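Local coordinates for heme-binding protein A / AI-2 binding protein A (Helicobacter pylori SS1, PDB 6OFQ), which serves as the periplasmic, ABC transporter-associated peptide-binding protein DppA, here bound to the peptide STSA, and probably delivers peptides to its transporter for uptake, at residues I469-V474 against A482-A487; I61-V66 against D232-K237; V34-A39 against S252-A257; F121-Q126 against K142-M147; F216-W219 against E223-I226. All blocks are in the same frame, centred on the assembly; numbering follows the deposited sequence. Where two conformers were deposited one is given.

Overall arrangement
Five contacts sample the scaffold of a type II periplasmic binding protein, and they illustrate how local pairs (interactions 1, 4 and 5) are combined with two long-range closures (interactions 2 and 3). Interactions 3 and 5 share one mixed sheet: strand 32-37 carries the first and the hairpin 214-220/224-229 the second, their centres about 16 Å apart, with Arg37 packing on Ile225. The centres of interactions 2 and 5 are about 20 Å apart, yet Ile61 packs on Phe216, and Leu65 meets Phe123 of interaction 4. Along the chain, interaction 3 spans interaction 2, which spans 4 and then 5; interaction 1 follows, its nearest atoms about 5 Å from interaction 4.

Interaction 1: I469-V474 against A482-A487; sequences IKAKRV and ALYLKA
Two consecutive helices, 462-473 and 477-494, form an antiparallel helical hairpin, and this contact lies near its turn, where the short axes run 9.3 Å apart at 167°. Ala471 sits at the centre. Its CB rests over one face of the Tyr484 ring, 3.7 Å from the centroid and displaced toward the rim, closest to Tyr484 CZ at 3.4 Å: a CH-pi contact. The ring reaches Ala471 with Tyr484 CG anti to the carbonyl carbon (chi1 -71°). Leu483 fills the other part of the seam. Its CB lies 4.1 Å from Ala471 CB, while CD1 reaches Ala471 N, 3.7 Å away, and also meets Val474 CG2. Both Leu483 methyls touch Lys470 CB, and CD2 also reaches Lys470 CD; the two side chains cross at about a right angle. Arg480 links both partners, donating to Ala471 O and bonding Tyr484 OH. Beyond the seam, Tyr484 packs on Leu439 of helix 436-443, and Lys472 reaches Asp436 of that helix and Glu172 through salt bridges.

Interaction 2: I61-V66 against D232-K237; sequences IYDTLV and DYWGPK
A single carboxylate, that of Asp63, joins the two loops through one direct bond and one water. In the direct hydrogen bond, Trp234 NE1 donates to Asp63 OD2 at 2.9 Å and is nearly straight. The acceptor lies close to the indole plane, in line with the direction of the N-H. The donor, for its part, stands 63° out of the carboxylate plane, and the carboxylate and indole planes are 68° apart. Thr211 OG1 also bonds OD2, so this oxygen is held by two groups and the rotation of the carboxylate is restrained. The water-mediated link uses the other oxygen: a water donates to Asp63 OD1 at 2.7 Å and accepts from Tyr233 OH at 2.6 Å.

Ring packing accompanies the polar pair. Tyr233 CE1 lies over one face of the Trp234 indole and, near its own ring plane, comes within 4.0 Å of Asp63 OD2. With CG placed between the backbone N and the carbonyl carbon (chi1 57°), the indole of Trp234 presents its nitrogen to Asp63. Within the loop 232-237, Lys237 NZ donates to Tyr233 O at 2.8 Å and to Gly235 O, bridging two carbonyls of the loop. The contact connects the loop between helix 52-61 and strand 66-68 with the loop between strands 224-229 and 242-247, while Leu79 of strand 75-85 packs against both Asp63 and Trp234.

Interaction 3: V34-A39 against S252-A257; sequences VFARGA and STRALA
Apolar packing begins where Ala36 CB, pointing from its strand toward the helix, meets Arg254 CG at 3.7 Å and Arg254 CD at 4.0 Å. Arg254 then turns along the strand: after an extended start, with CG anti to the backbone N (chi1 -161°), the chain bends at chi3 (-45°), bringing its flat end beside the backbone of Arg37 and Gly38. Helix 251-259 is the helix of a beta-alpha-beta crossover from strand 242-247 to strand 265-266 of the mixed sheet, passing strand 32-37, which lies between the two.

In the second kind of contact the guanidinium lies with one face against the backbone. Arg254 NE is 3.5 Å from Arg37 C. Gly38 N stands 3.6 Å above the plane of the Arg254 guanidinium, toward the rim, and Arg254 NH2 approaches Gly38 CA at 3.4 Å, a closeness assisted by the lack of a side chain on Gly38.

Among polar bonds, Arg254 NH2 donates to Ile248 O, and NH1 to Thr267 O. Arg37 leaves its strand away from the helix; its NH1 forms a salt bridge with Glu53.

Interaction 4: F121-Q126 against K142-M147; sequences FSFERQ and KYWEGM
Trp144 lays one indole face over Gln126, whose CB stands 3.7 Å from the centroid of the five-membered ring of Trp144 in a CH-pi contact. The indole gets there because its CG is anti to the backbone N (chi1 -176°), which carries the ring out from helix 142-147 toward helix 116-127. Farther along the same face lies Phe123 O, and at the six-membered end Trp144 CZ3 meets Phe123 CD2 at 3.8 Å, the two side chains crossing at about a right angle. Trp144 NE1 bonds Ser150 OG.

The amide of Gln126 is turned 48° from the indole plane, and its NE2 is held by two carbonyls: it donates to Ser122 O at 3.1 Å in a nearly straight bond and also to Phe183 O. Gln126 OE1 packs 3.3 Å from Trp144 CB, and a water lies between OE1 and Trp144 N, accepting from the latter. Ser122 O takes a second donor, Arg125 NE, from the opposite face of its carbonyl plane. In one of the two conformers of Glu145, two further waters link its OE2 to Gln126 O.

The short helix axes pass 10.8 Å apart at -58°, so side chains and waters span the gap. Strand 153-160 packs against both aromatic residues, Ile156 on Phe123 and Ile153 on Trp144.

Interaction 5: F216-W219 against E223-I226; sequences FFLW and EKII
Ile226 O is gripped by two successive backbone N-H groups: Phe217 N donates at 2.9 Å, and Leu218 N adds a weak bond at 3.4 Å. Two residues facing one make this a classic beta bulge, set in the antiparallel beta hairpin 214-220/224-229 at the edge of the mixed sheet. The return bond, Ile226 N to Leu218 O at 2.9 Å, completes the hydrogen-bonded pair Leu218-Ile226, and the same oxygen also receives a CA-H...O contact from Ile225.

Side chains divide between the two faces. On one, Leu218 CD1 meets Ile226 CD1, and Leu218 CD2 comes near Lys224 O. Phe217 runs beside Ile226, pointing the same way, with Phe217 CD2 3.9 Å from Ile226 CG2. On the other face, Trp219 and Ile225 form the non-hydrogen-bonded pair and also lie side by side, the Trp219 CG being anti to its backbone nitrogen (chi1 178°). Trp219 NE1 donates beyond the hairpin to Asp40 OD2, while the adjoining ring carbon, Trp219 CD1, presses on Ile225 CG1 at 3.4 Å.

Interaction 1: I469-V474 against A482-A487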
# COMPACT_ATOMS: atom_id res chain seq x y z
N ILE A 469 -3.07 -20.80 -0.73
CA ILE A 469 -3.75 -21.18 -1.95
C ILE A 469 -5.09 -21.85 -1.65
O ILE A 469 -6.11 -21.49 -2.24
CB ILE A 469 -2.83 -21.99 -2.86
CG1 ILE A 469 -1.63 -21.17 -3.39
CG2 ILE A 469 -3.67 -22.58 -4.02
CD1 ILE A 469 -0.51 -22.01 -3.92
N LYS A 470 -5.11 -22.79 -0.71
CA LYS A 470 -6.38 -23.34 -0.28
C LYS A 470 -7.35 -22.31 0.19
O LYS A 470 -8.56 -22.37 -0.09
CB LYS A 470 -6.18 -24.34 0.84
CG LYS A 470 -5.55 -25.61 0.38
CD LYS A 470 -5.50 -26.60 1.54
CE LYS A 470 -4.65 -27.82 1.23
NZ LYS A 470 -5.50 -28.75 0.46
N ALA A 471 -6.86 -21.33 0.94
CA ALA A 471 -7.73 -20.28 1.47
C ALA A 471 -8.26 -19.32 0.42
O ALA A 471 -9.31 -18.72 0.65
CB ALA A 471 -7.05 -19.46 2.53
N LYS A 472 -7.71 -19.32 -0.77
CA LYS A 472 -8.34 -18.59 -1.87
C LYS A 472 -9.50 -19.34 -2.49
O LYS A 472 -10.44 -18.76 -3.07
CB LYS A 472 -7.32 -18.43 -2.99
CG LYS A 472 -6.16 -17.54 -2.65
CD LYS A 472 -5.12 -17.66 -3.74
CE LYS A 472 -3.94 -16.69 -3.63
NZ LYS A 472 -4.36 -15.27 -3.84
N ARG A 473 -9.48 -20.68 -2.36
CA ARG A 473 -10.36 -21.53 -3.19
C ARG A 473 -11.67 -21.85 -2.54
O ARG A 473 -12.56 -22.44 -3.16
CB ARG A 473 -9.66 -22.84 -3.57
CG ARG A 473 -8.43 -22.67 -4.42
CD ARG A 473 -8.60 -22.43 -5.90
NE ARG A 473 -7.29 -22.15 -6.48
CZ ARG A 473 -6.74 -20.93 -6.57
NH1 ARG A 473 -7.38 -19.78 -6.27
NH2 ARG A 473 -5.51 -20.85 -7.03
N VAL A 474 -11.84 -21.46 -1.29
CA VAL A 474 -13.14 -21.48 -0.62
C VAL A 474 -13.53 -20.08 -0.19
O VAL A 474 -12.66 -19.25 0.09
CB VAL A 474 -13.12 -22.39 0.63
CG1 VAL A 474 -12.98 -23.83 0.15
CG2 VAL A 474 -12.01 -22.07 1.61
N ALA A 482 -9.83 -20.80 9.30
CA ALA A 482 -9.09 -21.95 9.82
C ALA A 482 -7.79 -22.19 9.14
O ALA A 482 -6.74 -22.45 9.75
CB ALA A 482 -9.99 -23.20 9.79
N LEU A 483 -7.77 -21.98 7.83
CA LEU A 483 -6.53 -22.12 7.04
C LEU A 483 -5.54 -20.99 7.36
O LEU A 483 -4.33 -21.24 7.49
CB LEU A 483 -6.87 -22.16 5.55
CG LEU A 483 -7.67 -23.40 5.10
CD1 LEU A 483 -8.44 -23.13 3.79
CD2 LEU A 483 -6.69 -24.53 4.88
N TYR A 484 -6.05 -19.77 7.49
CA TYR A 484 -5.14 -18.68 7.79
C TYR A 484 -4.56 -18.74 9.21
O TYR A 484 -3.38 -18.40 9.41
CB TYR A 484 -5.80 -17.31 7.61
CG TYR A 484 -6.05 -16.96 6.16
CD1 TYR A 484 -5.03 -17.12 5.23
CD2 TYR A 484 -7.25 -16.44 5.75
CE1 TYR A 484 -5.23 -16.76 3.89
CE2 TYR A 484 -7.46 -16.14 4.42
CZ TYR A 484 -6.44 -16.24 3.48
OH TYR A 484 -6.70 -15.93 2.16
N LEU A 485 -5.30 -19.34 10.15
CA LEU A 485 -4.77 -19.55 11.49
C LEU A 485 -3.54 -20.44 11.42
O LEU A 485 -2.51 -20.19 12.07
CB LEU A 485 -5.85 -20.07 12.44
CG LEU A 485 -6.97 -19.14 12.83
CD1 LEU A 485 -8.10 -19.81 13.58
CD2 LEU A 485 -6.50 -17.96 13.64
N LYS A 486 -3.66 -21.53 10.66
CA LYS A 486 -2.57 -22.47 10.54
C LYS A 486 -1.41 -21.80 9.80
O LYS A 486 -0.24 -22.00 10.18
CB LYS A 486 -2.98 -23.77 9.81
CG LYS A 486 -4.03 -24.61 10.51
CD LYS A 486 -4.51 -25.81 9.69
CE LYS A 486 -5.67 -26.43 10.47
NZ LYS A 486 -6.48 -27.24 9.52
N ALA A 487 -1.70 -21.04 8.75
CA ALA A 487 -0.62 -20.36 8.06
C ALA A 487 0.19 -19.46 9.01
O ALA A 487 1.42 -19.36 8.93
CB ALA A 487 -1.13 -19.61 6.83

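Interaction 2: I61-V66 against D232-K237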
# COMPACT_ATOMS: atom_id res chain seq x y z
N ILE A 61 -7.32 10.42 -8.96
CA ILE A 61 -7.38 10.65 -10.42
C ILE A 61 -8.13 9.52 -11.09
O ILE A 61 -8.88 9.73 -12.08
CB ILE A 61 -5.94 10.79 -10.95
CG1 ILE A 61 -5.36 12.13 -10.45
CG2 ILE A 61 -5.89 10.64 -12.46
CD1 ILE A 61 -3.85 12.23 -10.66
N TYR A 62 -7.88 8.28 -10.66
CA TYR A 62 -8.40 7.10 -11.36
C TYR A 62 -9.51 6.43 -10.56
O TYR A 62 -9.50 6.46 -9.34
CB TYR A 62 -7.35 6.02 -11.58
CG TYR A 62 -6.16 6.44 -12.42
CD1 TYR A 62 -6.24 6.45 -13.80
CD2 TYR A 62 -4.98 6.86 -11.85
CE1 TYR A 62 -5.16 6.78 -14.60
CE2 TYR A 62 -3.90 7.17 -12.65
CZ TYR A 62 -3.98 7.11 -14.02
OH TYR A 62 -2.85 7.38 -14.77
N ASP A 63 -10.44 5.79 -11.28
CA ASP A 63 -11.35 4.81 -10.73
C ASP A 63 -11.04 3.41 -11.15
O ASP A 63 -10.30 3.14 -12.10
CB ASP A 63 -12.77 5.11 -11.15
CG ASP A 63 -13.24 6.44 -10.60
OD1 ASP A 63 -13.15 6.66 -9.37
OD2 ASP A 63 -13.71 7.31 -11.38
N THR A 64 -11.67 2.52 -10.38
CA THR A 64 -11.60 1.08 -10.56
C THR A 64 -13.01 0.54 -10.91
O THR A 64 -13.99 1.28 -10.87
CB THR A 64 -11.01 0.40 -9.31
OG1 THR A 64 -11.47 1.06 -8.14
CG2 THR A 64 -9.46 0.45 -9.31
N LEU A 65 -13.11 -0.77 -11.16
CA LEU A 65 -14.44 -1.36 -11.46
C LEU A 65 -15.40 -1.32 -10.27
O LEU A 65 -16.60 -1.01 -10.38
CB LEU A 65 -14.28 -2.78 -11.95
CG LEU A 65 -13.66 -2.93 -13.35
CD1 LEU A 65 -13.46 -4.42 -13.59
CD2 LEU A 65 -14.63 -2.43 -14.42
N VAL A 66 -14.84 -1.62 -9.10
CA VAL A 66 -15.50 -1.50 -7.81
C VAL A 66 -14.65 -0.64 -6.90
O VAL A 66 -13.46 -0.48 -7.21
CB VAL A 66 -15.77 -2.89 -7.16
CG1 VAL A 66 -16.54 -3.77 -8.16
CG2 VAL A 66 -14.48 -3.57 -6.70
N ASP A 232 -16.99 17.07 -14.04
CA ASP A 232 -17.78 16.06 -14.78
C ASP A 232 -17.76 14.67 -14.15
O ASP A 232 -18.23 13.69 -14.76
CB ASP A 232 -17.27 16.00 -16.21
CG ASP A 232 -17.51 17.32 -16.98
OD1 ASP A 232 -18.55 17.97 -16.71
OD2 ASP A 232 -16.67 17.71 -17.79
N TYR A 233 -17.20 14.55 -12.95
CA TYR A 233 -17.17 13.26 -12.26
C TYR A 233 -18.55 12.60 -12.24
O TYR A 233 -19.55 13.22 -11.90
CB TYR A 233 -16.64 13.50 -10.82
CG TYR A 233 -16.63 12.27 -9.94
CD1 TYR A 233 -15.91 11.11 -10.31
CD2 TYR A 233 -17.30 12.30 -8.73
CE1 TYR A 233 -15.93 10.02 -9.44
CE2 TYR A 233 -17.24 11.24 -7.84
CZ TYR A 233 -16.57 10.10 -8.22
OH TYR A 233 -16.65 9.05 -7.30
N TRP A 234 -18.55 11.28 -12.46
CA TRP A 234 -19.80 10.51 -12.48
C TRP A 234 -20.50 10.40 -11.14
O TRP A 234 -21.72 10.22 -11.11
CB TRP A 234 -19.60 9.10 -13.05
CG TRP A 234 -18.56 8.29 -12.30
CD1 TRP A 234 -17.24 8.21 -12.58
CD2 TRP A 234 -18.80 7.47 -11.15
NE1 TRP A 234 -16.63 7.41 -11.64
CE2 TRP A 234 -17.55 6.94 -10.75
CE3 TRP A 234 -19.93 7.22 -10.38
CZ2 TRP A 234 -17.43 6.11 -9.63
CZ3 TRP A 234 -19.81 6.36 -9.27
CH2 TRP A 234 -18.54 5.86 -8.92
N GLY A 235 -19.79 10.39 -10.02
CA GLY A 235 -20.30 10.26 -8.68
C GLY A 235 -20.66 11.58 -8.04
O GLY A 235 -20.64 12.62 -8.70
N PRO A 236 -20.84 11.51 -6.72
CA PRO A 236 -21.12 12.74 -5.94
C PRO A 236 -19.92 13.66 -6.08
O PRO A 236 -18.76 13.21 -5.91
CB PRO A 236 -21.26 12.29 -4.50
CG PRO A 236 -21.45 10.81 -4.56
CD PRO A 236 -20.82 10.32 -5.85
N LYS A 237 -20.15 14.90 -6.47
CA LYS A 237 -19.04 15.80 -6.78
C LYS A 237 -18.16 16.07 -5.54
O LYS A 237 -18.69 16.15 -4.42
CB LYS A 237 -19.56 17.10 -7.42
CG LYS A 237 -20.48 16.94 -8.63
CD LYS A 237 -19.74 16.36 -9.80
CE LYS A 237 -20.67 16.17 -11.00
NZ LYS A 237 -21.41 14.91 -10.73
O HOH W 1 -14.86 7.16 -7.29

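Interaction 3: V34-A39 against S252-A257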
# COMPACT_ATOMS: atom_id res chain seq x y z
N VAL A 34 -4.46 21.89 1.42
CA VAL A 34 -2.99 21.67 1.34
C VAL A 34 -2.64 20.48 2.23
O VAL A 34 -2.75 20.59 3.46
CB VAL A 34 -2.16 22.91 1.70
CG1 VAL A 34 -0.70 22.62 1.41
CG2 VAL A 34 -2.56 24.08 0.82
N PHE A 35 -2.28 19.37 1.61
CA PHE A 35 -1.95 18.11 2.29
C PHE A 35 -0.43 18.02 2.20
O PHE A 35 0.14 18.29 1.14
CB PHE A 35 -2.57 16.99 1.48
CG PHE A 35 -2.28 15.59 1.92
CD1 PHE A 35 -1.20 14.89 1.44
CD2 PHE A 35 -3.14 14.89 2.73
CE1 PHE A 35 -0.97 13.57 1.82
CE2 PHE A 35 -2.94 13.57 3.11
CZ PHE A 35 -1.82 12.91 2.64
N ALA A 36 0.20 17.59 3.28
CA ALA A 36 1.65 17.40 3.24
C ALA A 36 2.00 16.00 3.73
O ALA A 36 1.40 15.41 4.62
CB ALA A 36 2.34 18.45 4.11
N ARG A 37 3.11 15.52 3.17
CA ARG A 37 3.60 14.18 3.38
C ARG A 37 5.09 14.14 3.17
O ARG A 37 5.72 15.09 2.71
CB ARG A 37 2.83 13.20 2.52
CG ARG A 37 2.71 13.54 1.04
CD ARG A 37 3.99 13.33 0.25
NE ARG A 37 3.86 13.53 -1.20
CZ ARG A 37 3.26 12.73 -2.08
NH1 ARG A 37 2.70 11.64 -1.61
NH2 ARG A 37 3.14 13.05 -3.33
N GLY A 38 5.73 13.06 3.56
CA GLY A 38 7.17 12.95 3.65
C GLY A 38 7.95 12.63 2.43
O GLY A 38 9.12 13.02 2.33
N ALA A 39 7.39 11.94 1.44
CA ALA A 39 8.08 11.51 0.21
C ALA A 39 7.10 11.57 -0.94
O ALA A 39 5.93 11.19 -0.82
CB ALA A 39 8.63 10.12 0.39
N SER A 252 9.35 17.24 11.43
CA SER A 252 9.23 18.40 12.33
C SER A 252 8.88 19.66 11.53
O SER A 252 8.01 20.44 11.91
CB SER A 252 10.51 18.66 13.16
OG SER A 252 10.67 17.63 14.10
N THR A 253 9.51 19.87 10.39
CA THR A 253 9.21 20.98 9.48
C THR A 253 7.76 20.91 9.01
O THR A 253 7.02 21.90 8.91
CB THR A 253 10.14 20.96 8.30
OG1 THR A 253 11.51 21.00 8.77
CG2 THR A 253 9.93 22.13 7.33
N ARG A 254 7.30 19.66 8.77
CA ARG A 254 5.92 19.45 8.32
C ARG A 254 4.93 19.85 9.42
O ARG A 254 3.95 20.54 9.14
CB ARG A 254 5.77 17.98 7.86
CG ARG A 254 4.57 17.65 6.96
CD ARG A 254 4.41 16.15 6.68
NE ARG A 254 5.70 15.57 6.34
CZ ARG A 254 6.31 14.57 6.94
NH1 ARG A 254 5.73 13.77 7.81
NH2 ARG A 254 7.59 14.48 6.69
N ALA A 255 5.15 19.43 10.67
CA ALA A 255 4.33 19.87 11.76
C ALA A 255 4.38 21.36 12.02
O ALA A 255 3.36 21.97 12.32
CB ALA A 255 4.67 19.07 13.00
N LEU A 256 5.56 21.96 11.84
CA LEU A 256 5.61 23.41 11.94
C LEU A 256 4.77 24.11 10.89
O LEU A 256 4.04 25.09 11.17
CB LEU A 256 7.05 23.92 11.88
CG LEU A 256 7.22 25.44 11.99
CD1 LEU A 256 6.63 26.01 13.27
CD2 LEU A 256 8.74 25.68 11.82
N ALA A 257 4.75 23.54 9.68
CA ALA A 257 3.91 24.05 8.64
C ALA A 257 2.40 23.92 8.98
O ALA A 257 1.58 24.76 8.57
CB ALA A 257 4.24 23.41 7.31

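Interaction 4: F121-Q126 against K142-M147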
# COMPACT_ATOMS: atom_id res chain seq x y z
N PHE A 121 -7.72 -2.59 -22.12
CA PHE A 121 -6.37 -2.06 -22.16
C PHE A 121 -5.65 -2.11 -20.81
O PHE A 121 -4.51 -2.55 -20.68
CB PHE A 121 -6.45 -0.60 -22.56
CG PHE A 121 -5.11 0.15 -22.45
CD1 PHE A 121 -4.00 -0.21 -23.20
CD2 PHE A 121 -4.96 1.13 -21.49
CE1 PHE A 121 -2.80 0.45 -23.08
CE2 PHE A 121 -3.72 1.76 -21.34
CZ PHE A 121 -2.66 1.39 -22.10
N SER A 122 -6.37 -1.71 -19.77
CA SER A 122 -5.78 -1.56 -18.44
C SER A 122 -5.31 -2.86 -17.83
O SER A 122 -4.32 -2.88 -17.14
CB SER A 122 -6.78 -0.84 -17.54
OG SER A 122 -7.07 0.47 -18.01
N PHE A 123 -6.10 -3.92 -18.09
CA PHE A 123 -5.78 -5.25 -17.59
C PHE A 123 -4.85 -6.01 -18.53
O PHE A 123 -3.89 -6.62 -18.10
CB PHE A 123 -7.05 -6.08 -17.34
CG PHE A 123 -7.82 -5.73 -16.07
CD1 PHE A 123 -8.46 -4.52 -15.92
CD2 PHE A 123 -7.97 -6.68 -15.08
CE1 PHE A 123 -9.08 -4.18 -14.74
CE2 PHE A 123 -8.62 -6.36 -13.95
CZ PHE A 123 -9.27 -5.17 -13.82
N GLU A 124 -5.20 -6.05 -19.83
CA GLU A 124 -4.46 -6.83 -20.79
C GLU A 124 -3.00 -6.41 -20.95
O GLU A 124 -2.13 -7.25 -21.17
CB GLU A 124 -5.08 -6.95 -22.16
CG GLU A 124 -6.40 -7.69 -22.20
CD GLU A 124 -6.97 -7.71 -23.63
OE1 GLU A 124 -6.71 -6.81 -24.44
OE2 GLU A 124 -7.79 -8.63 -23.79
N ARG A 125 -2.72 -5.14 -20.71
CA ARG A 125 -1.36 -4.69 -20.78
C ARG A 125 -0.49 -5.37 -19.74
O ARG A 125 0.74 -5.48 -19.92
CB ARG A 125 -1.34 -3.18 -20.64
CG ARG A 125 -1.64 -2.66 -19.23
CD ARG A 125 -1.93 -1.17 -19.23
NE ARG A 125 -2.21 -0.68 -17.88
CZ ARG A 125 -1.52 0.21 -17.19
NH1 ARG A 125 -0.44 0.78 -17.71
NH2 ARG A 125 -1.93 0.58 -15.99
N GLN A 126 -1.06 -5.75 -18.61
CA GLN A 126 -0.34 -6.43 -17.54
C GLN A 126 -0.33 -7.92 -17.75
O GLN A 126 0.66 -8.57 -17.39
CB GLN A 126 -0.98 -6.06 -16.19
CG GLN A 126 -1.24 -4.56 -16.04
CD GLN A 126 -1.66 -4.11 -14.64
OE1 GLN A 126 -0.96 -4.45 -13.67
NE2 GLN A 126 -2.78 -3.38 -14.52
N LYS A 142 4.22 -4.49 -10.97
CA LYS A 142 4.65 -5.18 -9.77
C LYS A 142 3.58 -5.91 -9.00
O LYS A 142 3.76 -7.09 -8.63
CB LYS A 142 5.43 -4.25 -8.80
CG LYS A 142 6.76 -3.71 -9.35
CD LYS A 142 7.30 -2.55 -8.50
CE LYS A 142 8.30 -1.57 -9.09
NZ LYS A 142 8.87 -0.69 -8.03
N TYR A 143 2.45 -5.27 -8.71
CA TYR A 143 1.37 -5.95 -8.06
C TYR A 143 0.91 -7.11 -8.91
O TYR A 143 0.59 -8.16 -8.35
CB TYR A 143 0.19 -5.04 -7.79
CG TYR A 143 0.13 -4.38 -6.40
CD1 TYR A 143 -0.39 -5.10 -5.35
CD2 TYR A 143 0.42 -3.04 -6.19
CE1 TYR A 143 -0.55 -4.55 -4.09
CE2 TYR A 143 0.26 -2.44 -4.94
CZ TYR A 143 -0.27 -3.22 -3.92
OH TYR A 143 -0.50 -2.58 -2.72
N TRP A 144 0.64 -6.88 -10.20
CA TRP A 144 0.10 -7.92 -11.07
C TRP A 144 0.97 -9.19 -11.04
O TRP A 144 0.46 -10.31 -10.87
CB TRP A 144 -0.09 -7.40 -12.50
CG TRP A 144 -0.71 -8.36 -13.42
CD1 TRP A 144 -0.12 -9.46 -13.98
CD2 TRP A 144 -2.06 -8.33 -13.91
NE1 TRP A 144 -1.06 -10.15 -14.72
CE2 TRP A 144 -2.25 -9.47 -14.73
CE3 TRP A 144 -3.15 -7.45 -13.75
CZ2 TRP A 144 -3.47 -9.78 -15.31
CZ3 TRP A 144 -4.34 -7.73 -14.38
CH2 TRP A 144 -4.51 -8.90 -15.16
N GLU A 145 2.28 -8.97 -11.20
CA GLU A 145 3.24 -10.06 -11.15
C GLU A 145 3.31 -10.75 -9.82
O GLU A 145 3.18 -11.97 -9.68
CB GLU A 145 4.63 -9.62 -11.63
CG GLU A 145 4.67 -9.26 -13.10
CD GLU A 145 4.21 -10.42 -13.97
OE1 GLU A 145 4.73 -11.54 -13.84
OE2 GLU A 145 3.21 -10.22 -14.70
N GLY A 146 3.41 -9.94 -8.77
CA GLY A 146 3.48 -10.44 -7.43
C GLY A 146 2.35 -11.32 -6.96
O GLY A 146 2.49 -12.31 -6.21
N MET A 147 1.16 -10.81 -7.29
CA MET A 147 -0.07 -11.51 -6.95
C MET A 147 -0.37 -12.76 -7.82
O MET A 147 -1.32 -13.51 -7.56
CB MET A 147 -1.27 -10.55 -6.96
CG MET A 147 -1.21 -9.51 -5.85
SD MET A 147 -2.50 -8.25 -5.94
CE MET A 147 -4.02 -9.19 -5.88
O HOH W 2 0.68 -4.08 -11.40
O HOH W 3 3.12 -8.12 -16.18
O HOH W 4 2.02 -11.50 -16.82

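Interaction 5: F216-W219 against E223-I226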
# COMPACT_ATOMS: atom_id res chain seq x y z
N PHE A 216 -5.50 15.75 -12.81
CA PHE A 216 -4.12 16.24 -12.68
C PHE A 216 -3.95 17.64 -13.28
O PHE A 216 -4.48 17.87 -14.36
CB PHE A 216 -3.23 15.26 -13.43
CG PHE A 216 -1.79 15.58 -13.47
CD1 PHE A 216 -1.26 16.44 -14.41
CD2 PHE A 216 -0.91 14.93 -12.62
CE1 PHE A 216 0.12 16.70 -14.47
CE2 PHE A 216 0.46 15.12 -12.73
CZ PHE A 216 0.95 16.00 -13.64
N PHE A 217 -3.20 18.47 -12.55
CA PHE A 217 -2.74 19.76 -13.10
C PHE A 217 -1.25 19.84 -13.24
O PHE A 217 -0.75 20.29 -14.29
CB PHE A 217 -3.34 20.94 -12.36
CG PHE A 217 -2.93 22.27 -12.90
CD1 PHE A 217 -3.47 22.70 -14.10
CD2 PHE A 217 -2.02 23.03 -12.22
CE1 PHE A 217 -3.07 23.91 -14.63
CE2 PHE A 217 -1.61 24.24 -12.76
CZ PHE A 217 -2.19 24.68 -13.93
N LEU A 218 -0.48 19.51 -12.22
CA LEU A 218 0.95 19.65 -12.25
C LEU A 218 1.62 18.66 -11.31
O LEU A 218 1.04 18.33 -10.27
CB LEU A 218 1.22 21.09 -11.76
CG LEU A 218 2.57 21.63 -11.41
CD1 LEU A 218 2.33 23.12 -11.33
CD2 LEU A 218 2.94 21.18 -10.02
N TRP A 219 2.82 18.25 -11.67
CA TRP A 219 3.68 17.47 -10.80
C TRP A 219 5.09 18.04 -10.84
O TRP A 219 5.78 17.92 -11.85
CB TRP A 219 3.67 16.01 -11.23
CG TRP A 219 4.56 15.04 -10.44
CD1 TRP A 219 5.08 15.24 -9.16
CD2 TRP A 219 4.91 13.73 -10.82
NE1 TRP A 219 5.77 14.13 -8.78
CE2 TRP A 219 5.65 13.17 -9.77
CE3 TRP A 219 4.62 12.95 -11.96
CZ2 TRP A 219 6.09 11.85 -9.81
CZ3 TRP A 219 5.10 11.65 -12.00
CH2 TRP A 219 5.87 11.13 -10.98
N GLU A 223 8.41 18.15 -4.75
CA GLU A 223 7.90 19.42 -4.27
C GLU A 223 6.38 19.42 -4.08
O GLU A 223 5.88 19.47 -2.96
CB GLU A 223 8.36 20.52 -5.23
CG GLU A 223 7.96 21.96 -4.97
CD GLU A 223 8.13 22.75 -6.28
OE1 GLU A 223 7.11 23.35 -6.73
OE2 GLU A 223 9.27 22.68 -6.85
N LYS A 224 5.63 19.35 -5.17
CA LYS A 224 4.18 19.36 -5.04
C LYS A 224 3.51 18.78 -6.28
O LYS A 224 4.05 18.82 -7.40
CB LYS A 224 3.61 20.77 -4.81
CG LYS A 224 3.80 21.74 -5.97
CD LYS A 224 3.37 23.16 -5.69
CE LYS A 224 3.52 24.06 -6.90
NZ LYS A 224 3.15 25.42 -6.41
N ILE A 225 2.30 18.22 -6.05
CA ILE A 225 1.34 17.87 -7.09
C ILE A 225 0.09 18.70 -6.85
O ILE A 225 -0.38 18.86 -5.69
CB ILE A 225 1.01 16.37 -6.93
CG1 ILE A 225 2.26 15.57 -7.31
CG2 ILE A 225 -0.21 16.01 -7.77
CD1 ILE A 225 2.25 14.19 -6.65
N ILE A 226 -0.49 19.20 -7.95
CA ILE A 226 -1.74 19.93 -7.88
C ILE A 226 -2.82 19.14 -8.58
O ILE A 226 -2.63 18.71 -9.74
CB ILE A 226 -1.64 21.36 -8.51
CG1 ILE A 226 -0.66 22.21 -7.71
CG2 ILE A 226 -3.01 22.02 -8.58
CD1 ILE A 226 -0.38 23.58 -8.30